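Local coordinates for tudor and KH domain-containing protein homolog (Bombyx mori, PDB 5VQH), which takes part in primary piRNA biogenesis in the germline, binding symmetrically methylated Siwi and Ago3 through its Tudor domain so that transposable elements stay repressed, at residues Ser22-Val27 with Trp185-Ser190. Numbering follows the deposited sequence.
Sequences SIEVYV and WKALVS
The ring of Tyr26 stands as a bump in the hollow formed where the chain turns from Trp185 into Ala187, an example of one ring met on a face by an indole edge and along its rim by backbone. Trp185 directs its indole edge at one face of the tyrosine, CE3 lying 3.6 Å from Tyr26 CD2, and the planes meet at 77° in a T-shaped stack. The backbone of Lys186 runs along the rim of the same ring, and Ala187 CB approaches Tyr26 CE1 at 3.9 Å. With CG anti to the carbonyl carbon (chi1 -55°), the ring turns toward the backbone of 185-187. Replacing Tyr26 by an alanine is likely to leave the indole edge without the face it points at and the Lys186 backbone without its flanking ring.

Paired backbone hydrogen bonds join Val25 to Leu188 and Ile23 to Ser190. Between them Val25 CG1 packs on Ser190 CB (4.0 Å), while Val27 CG2 meets Leu188 CD1 (4.2 Å). On the face that carries Glu24, Val189 CG1 meets Ser22 OG at 3.3 Å. One water joins Val27 N to Lys186 O and another joins Val27 O to Trp185 N.

The Trp185 side chain comes to about 5 Å from the bound dimethylarginine. Strands 23-30 and 187-198 are neighbours in the mixed sheet of the extended Tudor domain, flanked by strands 35-40 and 207-217, and helix 43-59 packs Val45 against both aromatic residues.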
loop_
_atom_site.group_PDB
_atom_site.type_symbol
_atom_site.label_atom_id
_atom_site.label_comp_id
_atom_site.label_asym_id
_atom_site.label_seq_id
_atom_site.Cartn_x
_atom_site.Cartn_y
_atom_site.Cartn_z
ATOM N N SER A 22 -10.282 -2.066 -18.430
ATOM C CA SER A 22 -9.159 -2.340 -17.641
ATOM C C SER A 22 -8.271 -1.098 -17.614
ATOM O O SER A 22 -8.311 -0.280 -18.540
ATOM C CB SER A 22 -8.398 -3.469 -18.280
ATOM O OG SER A 22 -7.703 -2.972 -19.403
ATOM N N ILE A 23 -7.441 -0.991 -16.574
ATOM C CA ILE A 23 -6.514 0.127 -16.441
ATOM C C ILE A 23 -5.111 -0.323 -16.118
ATOM O O ILE A 23 -4.860 -1.497 -15.875
ATOM C CB ILE A 23 -6.965 1.136 -15.370
ATOM C CG1 ILE A 23 -7.179 0.447 -14.040
ATOM C CG2 ILE A 23 -8.244 1.813 -15.808
ATOM C CD1 ILE A 23 -6.969 1.396 -12.890
ATOM N N GLU A 24 -4.194 0.629 -16.133
ATOM C CA GLU A 24 -2.830 0.335 -15.850
ATOM C C GLU A 24 -2.437 0.797 -14.439
ATOM O O GLU A 24 -2.789 1.910 -14.012
ATOM C CB GLU A 24 -1.968 0.994 -16.883
ATOM C CG GLU A 24 -1.247 0.050 -17.832
ATOM C CD GLU A 24 -0.635 0.823 -18.984
ATOM O OE1 GLU A 24 0.611 1.089 -18.934
ATOM O OE2 GLU A 24 -1.441 1.225 -19.887
ATOM N N VAL A 25 -1.699 -0.073 -13.742
ATOM C CA VAL A 25 -1.336 0.110 -12.335
ATOM C C VAL A 25 0.066 -0.403 -12.106
ATOM O O VAL A 25 0.546 -1.207 -12.893
ATOM C CB VAL A 25 -2.251 -0.698 -11.405
ATOM C CG1 VAL A 25 -3.707 -0.308 -11.583
ATOM C CG2 VAL A 25 -2.115 -2.189 -11.644
ATOM N N TYR A 26 0.724 0.091 -11.056
ATOM C CA TYR A 26 1.949 -0.523 -10.493
ATOM C C TYR A 26 1.524 -1.169 -9.183
ATOM O O TYR A 26 0.736 -0.574 -8.434
ATOM C CB TYR A 26 2.997 0.510 -10.160
ATOM C CG TYR A 26 3.400 1.416 -11.290
ATOM C CD1 TYR A 26 4.117 0.925 -12.388
ATOM C CD2 TYR A 26 3.110 2.767 -11.251
ATOM C CE1 TYR A 26 4.487 1.754 -13.447
ATOM C CE2 TYR A 26 3.494 3.616 -12.273
ATOM C CZ TYR A 26 4.186 3.113 -13.365
ATOM O OH TYR A 26 4.565 3.970 -14.360
ATOM N N VAL A 27 2.007 -2.379 -8.914
ATOM C CA VAL A 27 1.840 -2.996 -7.598
ATOM C C VAL A 27 2.938 -2.431 -6.717
ATOM O O VAL A 27 4.127 -2.484 -7.052
ATOM C CB VAL A 27 1.919 -4.488 -7.672
ATOM C CG1 VAL A 27 1.884 -5.084 -6.279
ATOM C CG2 VAL A 27 0.773 -5.010 -8.513
ATOM N N TRP A 185 8.214 -0.450 -10.178
ATOM C CA TRP A 185 7.545 0.304 -11.235
ATOM C C TRP A 185 7.379 -0.476 -12.566
ATOM O O TRP A 185 7.737 0.002 -13.637
ATOM C CB TRP A 185 8.262 1.630 -11.449
ATOM C CG TRP A 185 8.507 2.296 -10.169
ATOM C CD1 TRP A 185 9.651 2.231 -9.407
ATOM C CD2 TRP A 185 7.584 3.096 -9.432
ATOM N NE1 TRP A 185 9.496 2.962 -8.261
ATOM C CE2 TRP A 185 8.230 3.494 -8.245
ATOM C CE3 TRP A 185 6.272 3.524 -9.660
ATOM C CZ2 TRP A 185 7.601 4.315 -7.286
ATOM C CZ3 TRP A 185 5.645 4.332 -8.703
ATOM C CH2 TRP A 185 6.311 4.724 -7.538
ATOM N N LYS A 186 6.819 -1.671 -12.475
ATOM C CA LYS A 186 6.354 -2.381 -13.655
ATOM C C LYS A 186 4.826 -2.206 -13.855
ATOM O O LYS A 186 4.014 -2.684 -13.050
ATOM C CB LYS A 186 6.678 -3.857 -13.531
ATOM C CG LYS A 186 5.996 -4.744 -14.563
ATOM C CD LYS A 186 6.576 -4.485 -15.946
ATOM C CE LYS A 186 6.288 -5.633 -16.908
ATOM N NZ LYS A 186 7.230 -5.581 -18.054
ATOM N N ALA A 187 4.454 -1.512 -14.926
ATOM C CA ALA A 187 3.066 -1.276 -15.253
ATOM C C ALA A 187 2.363 -2.576 -15.653
ATOM O O ALA A 187 2.915 -3.400 -16.381
ATOM C CB ALA A 187 2.984 -0.284 -16.374
ATOM N N LEU A 188 1.168 -2.776 -15.134
ATOM C CA LEU A 188 0.387 -3.967 -15.429
ATOM C C LEU A 188 -1.024 -3.528 -15.756
ATOM O O LEU A 188 -1.401 -2.413 -15.416
ATOM C CB LEU A 188 0.328 -4.894 -14.216
ATOM C CG LEU A 188 1.605 -5.600 -13.777
ATOM C CD1 LEU A 188 1.365 -6.306 -12.475
ATOM C CD2 LEU A 188 2.033 -6.624 -14.821
ATOM N N VAL A 189 -1.789 -4.409 -16.389
ATOM C CA VAL A 189 -3.171 -4.154 -16.686
ATOM C C VAL A 189 -3.998 -4.796 -15.624
ATOM O O VAL A 189 -3.767 -5.945 -15.295
ATOM C CB VAL A 189 -3.528 -4.684 -18.079
ATOM C CG1 VAL A 189 -5.015 -4.539 -18.388
ATOM C CG2 VAL A 189 -2.742 -3.869 -19.092
ATOM N N SER A 190 -4.948 -4.037 -15.078
ATOM C CA SER A 190 -5.844 -4.486 -14.022
ATOM C C SER A 190 -7.294 -4.487 -14.445
ATOM O O SER A 190 -7.800 -3.460 -14.867
ATOM C CB SER A 190 -5.736 -3.533 -12.848
ATOM O OG SER A 190 -6.754 -3.842 -11.922
HETATM O O HOH W 1 3.596 -3.988 -10.841
HETATM O O HOH W 2 5.911 -0.736 -8.307
#